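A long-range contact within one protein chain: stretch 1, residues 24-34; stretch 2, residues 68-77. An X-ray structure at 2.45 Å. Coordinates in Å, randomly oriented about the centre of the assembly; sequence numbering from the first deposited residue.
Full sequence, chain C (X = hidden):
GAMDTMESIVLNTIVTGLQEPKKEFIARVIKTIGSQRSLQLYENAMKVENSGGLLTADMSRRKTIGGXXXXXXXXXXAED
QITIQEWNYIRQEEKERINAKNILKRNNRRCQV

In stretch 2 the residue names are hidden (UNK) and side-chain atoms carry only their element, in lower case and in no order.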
# COMPACT_ATOMS: atom_id res chain seq x y z
N GLU C 24 -13.22 -6.90 -7.83
CA GLU C 24 -13.06 -7.34 -9.23
C GLU C 24 -12.40 -6.32 -10.15
O GLU C 24 -11.54 -6.70 -10.94
CB GLU C 24 -14.33 -7.95 -9.83
CG GLU C 24 -14.18 -9.48 -10.06
CD GLU C 24 -13.39 -9.86 -11.35
OE1 GLU C 24 -12.25 -10.40 -11.25
OE2 GLU C 24 -13.90 -9.64 -12.47
N PHE C 25 -12.73 -5.04 -10.02
CA PHE C 25 -12.03 -4.04 -10.83
C PHE C 25 -10.52 -4.02 -10.57
O PHE C 25 -9.72 -3.91 -11.50
CB PHE C 25 -12.64 -2.62 -10.71
CG PHE C 25 -11.73 -1.53 -11.22
CD1 PHE C 25 -11.58 -1.28 -12.58
CD2 PHE C 25 -11.00 -0.76 -10.32
CE1 PHE C 25 -10.71 -0.27 -13.01
CE2 PHE C 25 -10.15 0.24 -10.75
CZ PHE C 25 -10.00 0.48 -12.09
N ILE C 26 -10.11 -4.16 -9.32
CA ILE C 26 -8.69 -4.21 -9.04
C ILE C 26 -8.11 -5.58 -9.42
O ILE C 26 -7.00 -5.66 -9.94
CB ILE C 26 -8.39 -3.78 -7.57
CG1 ILE C 26 -8.85 -2.34 -7.34
CG2 ILE C 26 -6.92 -3.97 -7.21
CD1 ILE C 26 -8.02 -1.27 -8.05
N ALA C 27 -8.85 -6.66 -9.17
CA ALA C 27 -8.48 -7.99 -9.69
C ALA C 27 -8.17 -7.99 -11.21
O ALA C 27 -7.20 -8.59 -11.67
CB ALA C 27 -9.56 -9.01 -9.38
N ARG C 28 -8.98 -7.29 -11.99
CA ARG C 28 -8.74 -7.20 -13.43
C ARG C 28 -7.46 -6.41 -13.76
O ARG C 28 -6.74 -6.79 -14.68
CB ARG C 28 -10.00 -6.73 -14.18
CG ARG C 28 -11.14 -7.79 -14.11
CD ARG C 28 -12.43 -7.45 -14.87
NE ARG C 28 -12.92 -6.10 -14.58
CZ ARG C 28 -13.90 -5.80 -13.72
NH1 ARG C 28 -14.53 -6.74 -13.04
NH2 ARG C 28 -14.25 -4.53 -13.53
N VAL C 29 -7.15 -5.36 -13.00
CA VAL C 29 -5.87 -4.65 -13.22
C VAL C 29 -4.66 -5.55 -12.96
O VAL C 29 -3.73 -5.60 -13.77
CB VAL C 29 -5.76 -3.38 -12.36
CG1 VAL C 29 -4.39 -2.71 -12.56
CG2 VAL C 29 -6.89 -2.41 -12.69
N ILE C 30 -4.67 -6.24 -11.82
CA ILE C 30 -3.62 -7.20 -11.45
C ILE C 30 -3.47 -8.32 -12.49
O ILE C 30 -2.34 -8.63 -12.89
CB ILE C 30 -3.85 -7.77 -10.04
CG1 ILE C 30 -3.54 -6.70 -8.99
CG2 ILE C 30 -3.00 -9.02 -9.80
CD1 ILE C 30 -4.11 -6.98 -7.62
N LYS C 31 -4.60 -8.88 -12.93
CA LYS C 31 -4.60 -9.92 -13.96
C LYS C 31 -3.96 -9.41 -15.25
O LYS C 31 -3.26 -10.16 -15.94
CB LYS C 31 -6.02 -10.42 -14.24
CG LYS C 31 -6.47 -11.56 -13.32
CD LYS C 31 -7.97 -11.91 -13.48
CE LYS C 31 -8.57 -12.39 -12.13
NZ LYS C 31 -10.06 -12.20 -12.05
N THR C 32 -4.19 -8.14 -15.57
CA THR C 32 -3.65 -7.53 -16.78
C THR C 32 -2.18 -7.03 -16.71
O THR C 32 -1.36 -7.39 -17.57
CB THR C 32 -4.54 -6.39 -17.25
OG1 THR C 32 -5.88 -6.89 -17.38
CG2 THR C 32 -4.06 -5.85 -18.59
N ILE C 33 -1.85 -6.18 -15.73
CA ILE C 33 -0.46 -5.66 -15.66
C ILE C 33 0.47 -6.36 -14.64
O ILE C 33 1.65 -6.03 -14.61
CB ILE C 33 -0.40 -4.12 -15.49
CG1 ILE C 33 -0.95 -3.68 -14.11
CG2 ILE C 33 -1.16 -3.43 -16.64
CD1 ILE C 33 -1.18 -2.18 -13.99
N GLY C 34 -0.05 -7.31 -13.85
CA GLY C 34 0.76 -7.97 -12.80
C GLY C 34 0.77 -7.21 -11.46
O GLY C 34 0.53 -6.00 -11.42
N UNK C 68 -7.82 9.15 -8.84
CA UNK C 68 -6.43 9.38 -9.25
C UNK C 68 -5.87 8.13 -9.92
O UNK C 68 -5.32 8.20 -11.02
c UNK C 68 -5.90 11.24 -7.56
c UNK C 68 -4.04 9.80 -8.47
c UNK C 68 -5.53 9.83 -8.06
N UNK C 69 -6.05 6.98 -9.27
CA UNK C 69 -5.61 5.67 -9.75
C UNK C 69 -6.21 5.37 -11.13
O UNK C 69 -5.53 4.82 -12.00
c UNK C 69 -4.30 2.78 -8.50
c UNK C 69 -4.68 0.58 -9.45
c UNK C 69 -5.53 3.22 -8.98
c UNK C 69 -6.01 4.63 -8.70
c UNK C 69 -6.34 2.32 -9.68
c UNK C 69 -3.87 1.47 -8.73
c UNK C 69 -5.92 1.01 -9.93
N UNK C 70 -7.46 5.75 -11.36
CA UNK C 70 -8.09 5.55 -12.67
C UNK C 70 -7.53 6.45 -13.77
O UNK C 70 -7.39 6.04 -14.91
s UNK C 70 -10.37 4.42 -11.60
c UNK C 70 -9.61 5.70 -12.61
N UNK C 71 -7.25 7.70 -13.42
CA UNK C 71 -6.56 8.63 -14.32
C UNK C 71 -5.15 8.11 -14.66
O UNK C 71 -4.71 8.19 -15.78
c UNK C 71 -6.48 10.01 -13.64
c UNK C 71 -4.18 10.97 -13.39
o UNK C 71 -2.24 13.17 -15.60
c UNK C 71 -5.35 10.86 -14.12
c UNK C 71 -4.40 12.28 -15.82
c UNK C 71 -3.13 11.74 -13.86
c UNK C 71 -5.44 11.53 -15.33
c UNK C 71 -3.26 12.39 -15.09
N UNK C 72 -4.44 7.57 -13.67
CA UNK C 72 -3.10 7.02 -13.88
C UNK C 72 -3.09 5.76 -14.75
O UNK C 72 -2.16 5.53 -15.51
c UNK C 72 -1.45 7.68 -10.45
c UNK C 72 -2.51 6.69 -12.53
c UNK C 72 -1.24 8.88 -12.71
c UNK C 72 -1.37 7.54 -11.99
N UNK C 73 -4.13 4.96 -14.60
CA UNK C 73 -4.30 3.71 -15.30
C UNK C 73 -4.58 4.06 -16.75
O UNK C 73 -4.03 3.46 -17.67
c UNK C 73 -7.06 1.09 -14.28
c UNK C 73 -5.86 1.57 -15.11
c UNK C 73 -4.68 0.57 -14.98
c UNK C 73 -5.47 2.98 -14.67
N UNK C 74 -5.40 5.10 -16.92
CA UNK C 74 -5.74 5.60 -18.23
C UNK C 74 -4.52 6.19 -18.90
O UNK C 74 -4.42 6.17 -20.14
c UNK C 74 -6.86 6.63 -18.14
c UNK C 74 -9.02 8.37 -20.83
n UNK C 74 -9.73 9.70 -20.86
c UNK C 74 -8.48 8.09 -19.44
c UNK C 74 -7.25 7.19 -19.51
N UNK C 75 -3.58 6.72 -18.10
CA UNK C 75 -2.30 7.17 -18.61
C UNK C 75 -1.46 6.01 -19.13
O UNK C 75 -0.65 6.18 -20.05
c UNK C 75 -2.05 9.45 -17.49
c UNK C 75 -1.52 8.01 -17.59
n UNK C 75 -1.16 10.47 -19.51
c UNK C 75 -2.26 10.09 -18.87
o UNK C 75 -3.39 10.23 -19.35
N UNK C 76 -1.69 4.81 -18.59
CA UNK C 76 -0.98 3.64 -19.11
C UNK C 76 -1.45 3.30 -20.53
O UNK C 76 -0.64 2.87 -21.37
c UNK C 76 -1.08 2.45 -18.15
c UNK C 76 1.12 2.87 -16.92
c UNK C 76 -0.35 2.55 -16.79
c UNK C 76 -0.46 1.21 -16.08
N UNK C 77 -2.72 3.54 -20.81
CA UNK C 77 -3.28 3.33 -22.15
C UNK C 77 -2.73 4.40 -23.14
O UNK C 77 -2.43 4.10 -24.30
c UNK C 77 -5.40 2.96 -23.47
c UNK C 77 -5.41 2.41 -21.08
c UNK C 77 -4.84 3.35 -22.13

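Position 68 carries three side-chain carbons, one attached to the backbone and bearing the other two; none comes within reach of stretch 1. This fork at CB identifies valine, V68; an apolar, compact side chain is at home in a buried place.

Position 69 has one carbon followed by a six-carbon ring with no oxygen. Its CA-to-CB bond points toward the first helix, and the ring reaches the side chains of F25, I26 and V29. This is phenylalanine, F69: F69 CE2 lies 3.6 Å from I26 CD1, with F25 CE2 and V29 CG2 near the plane of the ring at its edge. A buried place whose neighbours on stretch 1 are all apolar suits a ring without a hydroxyl.

Position 70 shows one carbon and one sulfur, the side chain leaving sideways and meeting the F25 ring. It is cysteine, C70; being short, it fits beside that ring, with C70 SG 4.0 Å from F25 CZ in an oblique sulfur-aromatic contact.

At position 71 a carbon leads to a six-carbon ring bearing one oxygen: tyrosine, Y71. It is exposed and out of reach of stretch 1, where a polar hydroxyl can meet solvent; it also touches a crystal neighbour.

Position 72 has four carbons forked at the second, the pattern of leucine, L72. It too is out of reach of the first helix, a partly exposed helix residue.

The same four-carbon fork recurs at position 73, but here the CA-to-CB bond points toward stretch 1, and the buried side chain touches F25 and V29. This is leucine, L73, whose CD2 sits 3.7 Å from F25 CZ and 3.8 Å from V29 CG2, its branched end filling space beside both side chains.

Position 74 is four carbons in a row ending in nitrogen, a lysine, K74, extended and exposed as a charged chain should be. Position 75 has three carbons, the third carrying one oxygen and one nitrogen; this is glutamine, Q75, also clear of the contact, its polar amide suiting a partly exposed place.

Position 76 again shows four carbons forked at the second; its CA-to-CB bond points toward the first helix and its side chain meets I33. This is leucine, L76, with L76 CD1 4.0 Å from I33 CD1, an apolar branched end suited to an apolar partner. Position 77, one carbon carrying two, is valine, V77, a partly exposed helix residue which does not reach stretch 1.

The contact joins two helices running in broadly the same direction, 30° apart, with axes no closer than 13.2 Å. Side chains must therefore bridge the gap, and F69, L73 and L76, spaced about one turn apart, meet F25, I26, V29 and I33. No hydrogen bond crosses; apolar packing buries 286 Å², while E24 pairs with R28 and K31 within its own helix.

Stretch 2 (68-77) VFCYLLKQLV
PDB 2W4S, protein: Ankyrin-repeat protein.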